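Local coordinates for glucose-6-phosphate isomerase (Chlamydia trachomatis D/UW-3/CX, PDB 6OTU), which catalyses the reversible isomerization of glucose-6-phosphate to fructose-6-phosphate, at the glucose-6-phosphate site and the interface of chains A and B. Coordinates in Å, arbitrary orientation; residue numbers count along the deposited sequence, not the author numbering. Chains: chain A/B, Glucose-6-phosphate isomerase.

Contact 1 is the catalytic pocket, and contacts 2 and 3 are patches of the two-fold interface that builds it. The C-alpha centres of contacts 1 and 2 lie about 20 Å apart; contact 3 is about 35 Å from contact 1 and about 42 Å from contact 2. Helix 345-357 of chain A carries A:Glu355 into contact 1 and runs out at A:Gly358 in contact 2. The centre of contact 3 is about 16 Å from A:His386, which serves the twin pocket. B:His386 completes the chain A pocket and shortly precedes helix 389-394 of contact 2, so subunit pairing is probably needed to complete each pocket.

Contact 1: the glucose-6-phosphate site. Residues chain A 157-160, 210-212, 215, 218, 268-269, 351, 355, 494, 501; chain B 386. With G6Q (glucose-6-phosphate), chain C.
The active site of phosphoglucose isomerase is a deep pocket at the dimer interface, lined by chain A loops and helices 345-357 and 495-511 and completed by B:His386; protein hides 370 of the 395 Å² of glucose-6-phosphate. Paired donors grip each terminal phosphate oxygen: O1P takes A:Ser160 OG and A:Lys211 N (2.7 Å), O2P the backbone N (172° at H) and OG of A:Ser212, and O3P A:Ser210 OG and A:Thr215 OG1. The sugar is modelled open-chain. Its carbonyl O1 accepts from A:Arg269 N at 3.0 Å. The B:His386 ring presents its edge: ND1 hydrogen-bonds O5 at 2.7 Å in plane, donor undecided, while A:Ile157 CG2 lies over one face. Hydroxyl O3 donates to B:His386 O at 2.7 Å, from above the carbonyl plane. The extended A:Glu355 faces C2, its CD 3.8 Å away; OE2 accepts from A:Gln351 NE2 at 3.1 Å and salt-bridges A:Arg269 NH1 at 3.3 Å, which may stabilise the anion. A:Lys501 NZ, positioned by A:Thr215 OG1, bonds O5 and O6 weakly and makes a long salt bridge to O2P. So oriented, A:Glu355 suits its acid/base role between C1 and C2, and B:His386, as expected for the family, ring opening at O5, the C5 hydroxyl that becomes the ring oxygen on closure.

Contact 2: the interface of chains A and B. Residues chain A 325, 358-360, 368, 370, 372; chain B 391, 394-397, 451.
This patch of the two-fold dimer interface joins the loop following helix 345-357 of chain A, with A:Arg325 of helix 313-327, to the C-terminal end of helix 389-394 and the following loop of chain B. A:Arg325 and B:Asp397 meet tip to tip in an end-on, two-nitrogen salt bridge: NH2 binds OD1 at 2.9 Å and NH1 binds OD2 at 3.0 Å. The acceptors lie in the guanidinium plane, but the planes are turned 58° apart, so both carboxylate oxygens are met from above their plane. A bend at chi2 (63°) turns the guanidinium so that NE donates to A:Thr372 O at 2.8 Å while NH1 and NH2 face B:Asp397, which should limit its rotation. OD1 also accepts from B:Thr396 OG1 at 2.7 Å, nearly along its C-O axis; that hydroxyl in turn accepts from A:Thr372 N at 3.2 Å. The other branch of B:Thr396, CG2, points among A:Lys359 O, A:Thr372 OG1 and A:Ile368 CD1. A:Thr372 OG1 donates in plane to A:Lys359 O, and a water links it to B:Thr396 N. Farther along, A:Ser360 OG donates to B:Gln394 O at 2.6 Å from above the carbonyl plane. The patch, its centre about 10 Å from A:Glu355, joins the subunits and plausibly steadies the end of the catalytic helix.

Contact 3: the interface of chains A and B. Residues chain A 409, 411-415, 422-423; chain B 187, 189-190, 193, 196, 224.
In this part of the phosphoglucose isomerase dimer interface, a chain A loop and the start of helix 422-439 pack across helix 189-196 and B:Leu224 of helix 216-231 in chain B. Apolar packing centres on A:Leu413 and B:Pro189, each with 72 Å² hidden. A:Leu413, its CG anti to the backbone N (chi1 172°), sends CD2 to B:Leu196 CD1 at 3.7 Å, the two side chains crossing at about a right angle, and meets B:Leu224 CD2 tip to tip at 4.1 Å. The ring of B:Pro189 lies with CG 3.9 Å from A:Asp414 CG and CD toward A:Ser422 CB. B:Ala193 CB touches A:Arg411 CD at 3.6 Å, alongside an aliphatic chain extended from CG to NE. Among polar contacts, A:Arg411 N donates to B:Asp190 OD1 at 3.0 Å (152° at H), approaching 34° out of the carboxylate plane. A water, 2.6 Å from the same OD1, bridges to A:Leu413 N and O. The A:Arg411 guanidinium is not in contact with this carboxylate, so any attraction would be longer-range. Within chain A, A:Asp414 braces the loop: syn lone pairs of OD1 and OD2 receive A:Ser422 N and A:Ser423 N, respectively, capping the helix start. A:Asn409 OD1 accepts from A:Gly412 N at 2.7 Å, while its ND2 donates to A:Ser423 OG.

Contact 1: the glucose-6-phosphate site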
loop_
_atom_site.group_PDB
_atom_site.type_symbol
_atom_site.label_atom_id
_atom_site.label_comp_id
_atom_site.label_asym_id
_atom_site.label_seq_id
_atom_site.Cartn_x
_atom_site.Cartn_y
_atom_site.Cartn_z
ATOM N N ILE A 157 16.814 -0.779 -5.917
ATOM C CA ILE A 157 15.915 -0.627 -4.783
ATOM C C ILE A 157 15.587 0.847 -4.605
ATOM O O ILE A 157 16.296 1.726 -5.104
ATOM C CB ILE A 157 16.547 -1.235 -3.499
ATOM C CG1 ILE A 157 15.507 -1.443 -2.377
ATOM C CG2 ILE A 157 17.752 -0.419 -3.064
ATOM C CD1 ILE A 157 16.032 -2.314 -1.204
ATOM N N GLY A 158 14.484 1.113 -3.896
ATOM C CA GLY A 158 14.128 2.495 -3.590
ATOM C C GLY A 158 13.842 3.293 -4.850
ATOM O O GLY A 158 13.103 2.849 -5.734
ATOM N N GLY A 159 14.451 4.480 -4.955
ATOM C CA GLY A 159 14.294 5.299 -6.149
ATOM C C GLY A 159 14.735 4.615 -7.432
ATOM O O GLY A 159 14.267 4.977 -8.517
ATOM N N SER A 160 15.622 3.627 -7.335
ATOM C CA SER A 160 16.069 2.880 -8.506
ATOM C C SER A 160 15.077 1.824 -8.981
ATOM O O SER A 160 15.315 1.233 -10.041
ATOM C CB SER A 160 17.431 2.216 -8.244
ATOM O OG SER A 160 18.459 3.186 -8.057
ATOM N N SER A 210 21.888 1.598 -9.822
ATOM C CA SER A 210 22.265 2.071 -8.491
ATOM C C SER A 210 23.035 3.372 -8.669
ATOM O O SER A 210 24.135 3.354 -9.225
ATOM C CB SER A 210 23.108 1.031 -7.759
ATOM O OG SER A 210 23.869 1.629 -6.725
ATOM N N LYS A 211 22.460 4.483 -8.198
ATOM C CA LYS A 211 23.097 5.790 -8.358
ATOM C C LYS A 211 24.479 5.804 -7.715
ATOM O O LYS A 211 25.488 6.064 -8.385
ATOM C CB LYS A 211 22.202 6.892 -7.770
ATOM C CG LYS A 211 22.824 8.294 -7.781
ATOM C CD LYS A 211 21.822 9.403 -7.418
ATOM C CE LYS A 211 22.526 10.732 -7.142
ATOM N NZ LYS A 211 21.595 11.802 -6.693
ATOM N N SER A 212 24.550 5.493 -6.415
ATOM C CA SER A 212 25.838 5.464 -5.727
ATOM C C SER A 212 26.776 4.414 -6.300
ATOM O O SER A 212 27.998 4.608 -6.294
ATOM C CB SER A 212 25.637 5.183 -4.239
ATOM O OG SER A 212 25.042 3.910 -4.036
ATOM N N THR A 215 25.081 0.493 -2.896
ATOM C CA THR A 215 24.009 0.018 -2.030
ATOM C C THR A 215 24.058 -1.505 -1.875
ATOM O O THR A 215 24.265 -2.238 -2.843
ATOM C CB THR A 215 22.664 0.455 -2.592
ATOM O OG1 THR A 215 22.732 1.842 -2.945
ATOM C CG2 THR A 215 21.561 0.246 -1.558
ATOM N N PRO A 218 21.344 -3.949 -4.435
ATOM C CA PRO A 218 21.786 -4.216 -5.818
ATOM C C PRO A 218 23.078 -5.015 -5.885
ATOM O O PRO A 218 23.219 -5.871 -6.769
ATOM C CB PRO A 218 21.988 -2.815 -6.412
ATOM C CG PRO A 218 21.330 -1.876 -5.474
ATOM C CD PRO A 218 21.270 -2.506 -4.141
ATOM N N GLY A 268 17.203 10.150 -6.466
ATOM C CA GLY A 268 16.702 8.815 -6.785
ATOM C C GLY A 268 15.196 8.754 -6.955
ATOM O O GLY A 268 14.690 8.188 -7.927
ATOM N N ARG A 269 14.454 9.352 -6.017
ATOM C CA ARG A 269 13.000 9.363 -6.068
ATOM C C ARG A 269 12.463 10.303 -7.142
ATOM O O ARG A 269 11.239 10.415 -7.305
ATOM C CB ARG A 269 12.433 9.740 -4.695
ATOM C CG ARG A 269 12.882 11.083 -4.170
ATOM C CD ARG A 269 12.432 11.291 -2.727
ATOM N NE ARG A 269 13.083 12.448 -2.109
ATOM C CZ ARG A 269 14.269 12.421 -1.497
ATOM N NH1 ARG A 269 14.958 11.290 -1.401
ATOM N NH2 ARG A 269 14.763 13.532 -0.964
ATOM N N GLN A 351 6.764 6.966 -1.566
ATOM C CA GLN A 351 8.191 7.230 -1.392
ATOM C C GLN A 351 8.520 8.685 -1.707
ATOM O O GLN A 351 9.241 9.356 -0.958
ATOM C CB GLN A 351 9.034 6.316 -2.278
ATOM C CG GLN A 351 10.460 6.865 -2.426
ATOM C CD GLN A 351 11.424 5.919 -3.099
ATOM O OE1 GLN A 351 11.076 5.253 -4.072
ATOM N NE2 GLN A 351 12.656 5.855 -2.583
ATOM N N GLU A 355 9.497 10.501 1.639
ATOM C CA GLU A 355 10.948 10.630 1.738
ATOM C C GLU A 355 11.398 12.076 1.519
ATOM O O GLU A 355 12.349 12.542 2.163
ATOM C CB GLU A 355 11.637 9.694 0.747
ATOM C CG GLU A 355 13.020 9.288 1.183
ATOM C CD GLU A 355 13.810 8.693 0.067
ATOM O OE1 GLU A 355 15.004 8.438 0.279
ATOM O OE2 GLU A 355 13.245 8.485 -1.027
ATOM N N GLN A 494 17.991 12.968 2.380
ATOM C CA GLN A 494 17.330 11.839 3.028
ATOM C C GLN A 494 18.240 11.228 4.086
ATOM O O GLN A 494 18.680 10.081 3.970
ATOM C CB GLN A 494 16.884 10.804 1.983
ATOM C CG GLN A 494 17.955 10.287 1.017
ATOM C CD GLN A 494 18.335 11.258 -0.081
ATOM O OE1 GLN A 494 17.479 11.855 -0.734
ATOM N NE2 GLN A 494 19.640 11.429 -0.289
ATOM N N LYS A 501 21.257 2.816 5.404
ATOM C CA LYS A 501 22.406 2.198 4.756
ATOM C C LYS A 501 23.580 2.064 5.716
ATOM O O LYS A 501 24.323 1.076 5.650
ATOM C CB LYS A 501 22.809 2.995 3.519
ATOM C CG LYS A 501 21.675 3.172 2.524
ATOM C CD LYS A 501 22.206 3.672 1.211
ATOM C CE LYS A 501 21.095 3.780 0.226
ATOM N NZ LYS A 501 21.619 4.003 -1.144
ATOM N N HIS B 386 14.514 2.426 2.333
ATOM C CA HIS B 386 15.005 3.363 1.336
ATOM C C HIS B 386 13.965 4.393 0.938
ATOM O O HIS B 386 14.238 5.233 0.068
ATOM C CB HIS B 386 15.485 2.613 0.086
ATOM C CG HIS B 386 16.503 1.555 0.377
ATOM N ND1 HIS B 386 17.847 1.729 0.123
ATOM C CD2 HIS B 386 16.378 0.321 0.924
ATOM C CE1 HIS B 386 18.507 0.643 0.490
ATOM N NE2 HIS B 386 17.643 -0.219 0.994
HETATM C C1 G6Q C . 16.039 8.023 -3.284
HETATM C C2 G6Q C . 16.676 7.410 -2.033
HETATM C C3 G6Q C . 16.756 5.888 -2.065
HETATM C C4 G6Q C . 17.774 5.338 -3.072
HETATM C C5 G6Q C . 18.065 3.859 -2.817
HETATM C C6 G6Q C . 18.920 3.243 -3.899
HETATM O O1 G6Q C . 16.054 9.200 -3.428
HETATM O O2 G6Q C . 17.975 7.947 -1.812
HETATM O O3 G6Q C . 15.468 5.341 -2.354
HETATM O O4 G6Q C . 17.282 5.488 -4.401
HETATM O O5 G6Q C . 18.693 3.722 -1.538
HETATM O O6 G6Q C . 20.144 4.022 -3.996
HETATM P P G6Q C . 21.174 3.743 -5.210
HETATM O O1P G6Q C . 20.434 4.079 -6.493
HETATM O O2P G6Q C . 22.336 4.689 -4.936
HETATM O O3P G6Q C . 21.568 2.282 -5.127
HETATM O O HOH W 1 17.546 11.643 -3.368
HETATM O O HOH W 2 19.551 0.503 -6.324
#

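Contact 2: the interface of chains A and B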
loop_
_atom_site.group_PDB
_atom_site.type_symbol
_atom_site.label_atom_id
_atom_site.label_comp_id
_atom_site.label_asym_id
_atom_site.label_seq_id
_atom_site.Cartn_x
_atom_site.Cartn_y
_atom_site.Cartn_z
ATOM N N ARG A 325 -3.580 19.384 5.496
ATOM C CA ARG A 325 -2.611 18.861 6.458
ATOM C C ARG A 325 -2.415 19.810 7.639
ATOM O O ARG A 325 -2.611 19.421 8.794
ATOM C CB ARG A 325 -1.272 18.585 5.763
ATOM C CG ARG A 325 -0.106 18.238 6.698
ATOM C CD ARG A 325 -0.323 16.944 7.479
ATOM N NE ARG A 325 0.960 16.333 7.797
ATOM C CZ ARG A 325 1.286 15.753 8.954
ATOM N NH1 ARG A 325 0.426 15.698 9.962
ATOM N NH2 ARG A 325 2.495 15.230 9.100
ATOM N N GLY A 358 9.321 14.164 4.654
ATOM C CA GLY A 358 9.329 13.643 6.008
ATOM C C GLY A 358 10.470 14.231 6.812
ATOM O O GLY A 358 11.424 13.532 7.154
ATOM N N LYS A 359 10.385 15.524 7.109
ATOM C CA LYS A 359 11.492 16.273 7.688
ATOM C C LYS A 359 10.985 17.087 8.863
ATOM O O LYS A 359 9.791 17.386 8.960
ATOM C CB LYS A 359 12.135 17.204 6.661
ATOM C CG LYS A 359 12.529 16.517 5.367
ATOM C CD LYS A 359 13.760 15.631 5.585
ATOM C CE LYS A 359 14.018 14.737 4.386
ATOM N NZ LYS A 359 14.240 15.526 3.154
ATOM N N SER A 360 11.900 17.436 9.766
ATOM C CA SER A 360 11.487 18.204 10.933
ATOM C C SER A 360 12.518 19.271 11.293
ATOM O O SER A 360 12.599 19.687 12.450
ATOM C CB SER A 360 11.210 17.284 12.128
ATOM O OG SER A 360 12.238 16.331 12.259
ATOM N N ILE A 368 11.334 22.753 13.417
ATOM C CA ILE A 368 10.077 23.397 13.053
ATOM C C ILE A 368 9.011 23.091 14.097
ATOM O O ILE A 368 9.119 22.145 14.880
ATOM C CB ILE A 368 9.613 22.972 11.648
ATOM C CG1 ILE A 368 9.364 21.477 11.612
ATOM C CG2 ILE A 368 10.641 23.400 10.576
ATOM C CD1 ILE A 368 8.973 20.978 10.260
ATOM N N PHE A 370 5.607 22.882 13.178
ATOM C CA PHE A 370 4.421 22.443 12.474
ATOM C C PHE A 370 4.733 21.087 11.853
ATOM O O PHE A 370 5.864 20.589 11.931
ATOM C CB PHE A 370 3.999 23.486 11.427
ATOM C CG PHE A 370 5.119 23.904 10.519
ATOM C CD1 PHE A 370 5.997 24.927 10.892
ATOM C CD2 PHE A 370 5.305 23.271 9.291
ATOM C CE1 PHE A 370 7.036 25.305 10.059
ATOM C CE2 PHE A 370 6.338 23.645 8.443
ATOM C CZ PHE A 370 7.214 24.660 8.835
ATOM N N THR A 372 4.917 18.321 8.674
ATOM C CA THR A 372 5.225 18.326 7.253
ATOM C C THR A 372 4.512 17.188 6.526
ATOM O O THR A 372 3.277 17.164 6.506
ATOM C CB THR A 372 6.727 18.270 7.061
ATOM O OG1 THR A 372 7.265 17.253 7.918
ATOM C CG2 THR A 372 7.325 19.642 7.415
ATOM N N SER B 391 10.523 9.236 6.889
ATOM C CA SER B 391 9.562 9.955 7.730
ATOM C C SER B 391 9.406 9.322 9.116
ATOM O O SER B 391 9.175 10.034 10.102
ATOM C CB SER B 391 8.200 10.034 7.027
ATOM O OG SER B 391 7.351 10.914 7.728
ATOM N N GLN B 394 12.546 10.746 10.944
ATOM C CA GLN B 394 12.813 12.182 11.009
ATOM C C GLN B 394 11.627 13.066 10.656
ATOM O O GLN B 394 11.774 14.292 10.680
ATOM C CB GLN B 394 13.995 12.563 10.095
ATOM C CG GLN B 394 15.369 12.185 10.634
ATOM C CD GLN B 394 16.481 12.880 9.873
ATOM O OE1 GLN B 394 16.403 13.029 8.655
ATOM N NE2 GLN B 394 17.517 13.323 10.586
ATOM N N GLY B 395 10.471 12.503 10.321
ATOM C CA GLY B 395 9.279 13.299 10.121
ATOM C C GLY B 395 8.686 13.764 11.435
ATOM O O GLY B 395 9.178 13.472 12.522
ATOM N N THR B 396 7.579 14.482 11.324
ATOM C CA THR B 396 6.974 15.155 12.464
ATOM C C THR B 396 5.956 14.293 13.222
ATOM O O THR B 396 5.502 14.702 14.291
ATOM C CB THR B 396 6.314 16.472 11.995
ATOM O OG1 THR B 396 5.360 16.200 10.963
ATOM C CG2 THR B 396 7.355 17.430 11.426
ATOM N N ASP B 397 5.600 13.110 12.728
ATOM C CA ASP B 397 4.514 12.327 13.314
ATOM C C ASP B 397 5.004 10.917 13.631
ATOM O O ASP B 397 5.612 10.262 12.779
ATOM C CB ASP B 397 3.296 12.232 12.378
ATOM C CG ASP B 397 2.669 13.590 12.045
ATOM O OD1 ASP B 397 3.388 14.585 11.808
ATOM O OD2 ASP B 397 1.430 13.646 11.970
ATOM N N LYS B 451 15.245 11.468 16.920
ATOM C CA LYS B 451 14.695 11.682 18.254
ATOM C C LYS B 451 14.309 10.372 18.914
ATOM O O LYS B 451 14.293 10.287 20.148
ATOM C CB LYS B 451 13.483 12.620 18.180
ATOM C CG LYS B 451 13.739 13.921 17.372
ATOM C CD LYS B 451 12.532 14.899 17.395
ATOM C CE LYS B 451 12.275 15.579 16.030
ATOM N NZ LYS B 451 11.292 14.840 15.147
HETATM O O HOH W 3 6.521 14.347 8.320
#

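Contact 3: the interface of chains A and B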
loop_
_atom_site.group_PDB
_atom_site.type_symbol
_atom_site.label_atom_id
_atom_site.label_comp_id
_atom_site.label_asym_id
_atom_site.label_seq_id
_atom_site.Cartn_x
_atom_site.Cartn_y
_atom_site.Cartn_z
ATOM N N ASN A 409 -10.435 3.149 -21.293
ATOM C CA ASN A 409 -9.468 2.139 -20.903
ATOM C C ASN A 409 -8.273 2.137 -21.863
ATOM O O ASN A 409 -8.291 2.748 -22.947
ATOM C CB ASN A 409 -10.131 0.761 -20.821
ATOM C CG ASN A 409 -10.703 0.292 -22.147
ATOM O OD1 ASN A 409 -9.970 0.087 -23.119
ATOM N ND2 ASN A 409 -12.023 0.080 -22.181
ATOM N N ARG A 411 -6.672 -0.854 -22.970
ATOM C CA ARG A 411 -6.437 -2.054 -23.754
ATOM C C ARG A 411 -7.519 -2.346 -24.779
ATOM O O ARG A 411 -7.372 -3.308 -25.535
ATOM C CB ARG A 411 -6.273 -3.248 -22.825
ATOM C CG ARG A 411 -5.006 -3.146 -22.001
ATOM C CD ARG A 411 -4.892 -4.313 -21.089
ATOM N NE ARG A 411 -3.873 -4.096 -20.080
ATOM C CZ ARG A 411 -2.671 -4.660 -20.110
ATOM N NH1 ARG A 411 -2.342 -5.469 -21.110
ATOM N NH2 ARG A 411 -1.800 -4.420 -19.136
ATOM N N GLY A 412 -8.597 -1.562 -24.816
ATOM C CA GLY A 412 -9.612 -1.715 -25.839
ATOM C C GLY A 412 -10.624 -2.821 -25.631
ATOM O O GLY A 412 -11.426 -3.062 -26.535
ATOM N N LEU A 413 -10.617 -3.515 -24.487
ATOM C CA LEU A 413 -11.597 -4.567 -24.223
ATOM C C LEU A 413 -12.664 -4.040 -23.269
ATOM O O LEU A 413 -12.352 -3.578 -22.165
ATOM C CB LEU A 413 -10.962 -5.829 -23.639
ATOM C CG LEU A 413 -12.077 -6.802 -23.208
ATOM C CD1 LEU A 413 -12.726 -7.452 -24.419
ATOM C CD2 LEU A 413 -11.623 -7.872 -22.228
ATOM N N ASP A 414 -13.920 -4.116 -23.694
ATOM C CA ASP A 414 -15.023 -3.611 -22.894
ATOM C C ASP A 414 -16.306 -4.258 -23.396
ATOM O O ASP A 414 -16.306 -5.015 -24.369
ATOM C CB ASP A 414 -15.090 -2.075 -22.941
ATOM C CG ASP A 414 -15.662 -1.473 -21.656
ATOM O OD1 ASP A 414 -16.422 -2.179 -20.957
ATOM O OD2 ASP A 414 -15.369 -0.293 -21.355
ATOM N N CYS A 415 -17.408 -3.909 -22.740
ATOM C CA CYS A 415 -18.637 -4.684 -22.776
ATOM C C CYS A 415 -19.767 -3.754 -22.378
ATOM O O CYS A 415 -19.649 -3.043 -21.375
ATOM C CB CYS A 415 -18.543 -5.866 -21.800
ATOM S SG CYS A 415 -19.908 -7.013 -21.807
ATOM N N SER A 422 -18.130 -0.779 -19.063
ATOM C CA SER A 422 -17.461 -0.876 -17.771
ATOM C C SER A 422 -16.491 0.283 -17.539
ATOM O O SER A 422 -16.329 0.726 -16.399
ATOM C CB SER A 422 -16.738 -2.221 -17.666
ATOM O OG SER A 422 -17.652 -3.262 -17.336
ATOM N N SER A 423 -15.841 0.794 -18.588
ATOM C CA SER A 423 -15.095 2.039 -18.428
ATOM C C SER A 423 -15.981 3.132 -17.832
ATOM O O SER A 423 -15.560 3.850 -16.912
ATOM C CB SER A 423 -14.506 2.490 -19.768
ATOM O OG SER A 423 -13.423 1.659 -20.162
ATOM N N ILE B 187 -13.783 -3.624 -11.638
ATOM C CA ILE B 187 -14.668 -3.492 -12.784
ATOM C C ILE B 187 -13.959 -2.811 -13.955
ATOM O O ILE B 187 -14.402 -2.955 -15.100
ATOM C CB ILE B 187 -15.969 -2.748 -12.436
ATOM C CG1 ILE B 187 -17.032 -3.133 -13.471
ATOM C CG2 ILE B 187 -15.738 -1.237 -12.310
ATOM C CD1 ILE B 187 -18.224 -2.300 -13.454
ATOM N N PRO B 189 -12.162 -2.790 -16.930
ATOM C CA PRO B 189 -11.970 -3.942 -17.823
ATOM C C PRO B 189 -10.524 -4.158 -18.237
ATOM O O PRO B 189 -10.209 -5.221 -18.791
ATOM C CB PRO B 189 -12.843 -3.593 -19.029
ATOM C CG PRO B 189 -12.812 -2.094 -19.058
ATOM C CD PRO B 189 -12.824 -1.670 -17.612
ATOM N N ASP B 190 -9.641 -3.185 -18.003
ATOM C CA ASP B 190 -8.228 -3.411 -18.274
ATOM C C ASP B 190 -7.689 -4.529 -17.397
ATOM O O ASP B 190 -6.772 -5.250 -17.806
ATOM C CB ASP B 190 -7.441 -2.112 -18.082
ATOM C CG ASP B 190 -7.571 -1.177 -19.273
ATOM O OD1 ASP B 190 -7.923 -1.657 -20.372
ATOM O OD2 ASP B 190 -7.331 0.038 -19.115
ATOM N N ALA B 193 -8.634 -7.597 -19.274
ATOM C CA ALA B 193 -7.872 -7.672 -20.512
ATOM C C ALA B 193 -6.432 -8.121 -20.263
ATOM O O ALA B 193 -5.901 -8.956 -21.012
ATOM C CB ALA B 193 -7.916 -6.320 -21.222
ATOM N N LEU B 196 -6.630 -11.927 -19.757
ATOM C CA LEU B 196 -6.959 -12.648 -20.981
ATOM C C LEU B 196 -5.796 -12.629 -21.966
ATOM O O LEU B 196 -5.599 -13.592 -22.714
ATOM C CB LEU B 196 -8.216 -12.053 -21.613
ATOM C CG LEU B 196 -9.552 -12.329 -20.918
ATOM C CD1 LEU B 196 -10.569 -11.246 -21.233
ATOM C CD2 LEU B 196 -10.077 -13.692 -21.305
ATOM N N LEU B 224 -17.643 -11.060 -19.049
ATOM C CA LEU B 224 -16.528 -10.822 -19.966
ATOM C C LEU B 224 -15.785 -12.111 -20.297
ATOM O O LEU B 224 -15.343 -12.310 -21.432
ATOM C CB LEU B 224 -15.554 -9.805 -19.372
ATOM C CG LEU B 224 -15.687 -8.351 -19.818
ATOM C CD1 LEU B 224 -14.588 -7.541 -19.177
ATOM C CD2 LEU B 224 -15.632 -8.226 -21.330
HETATM O O HOH W 4 -9.513 -3.155 -21.824
#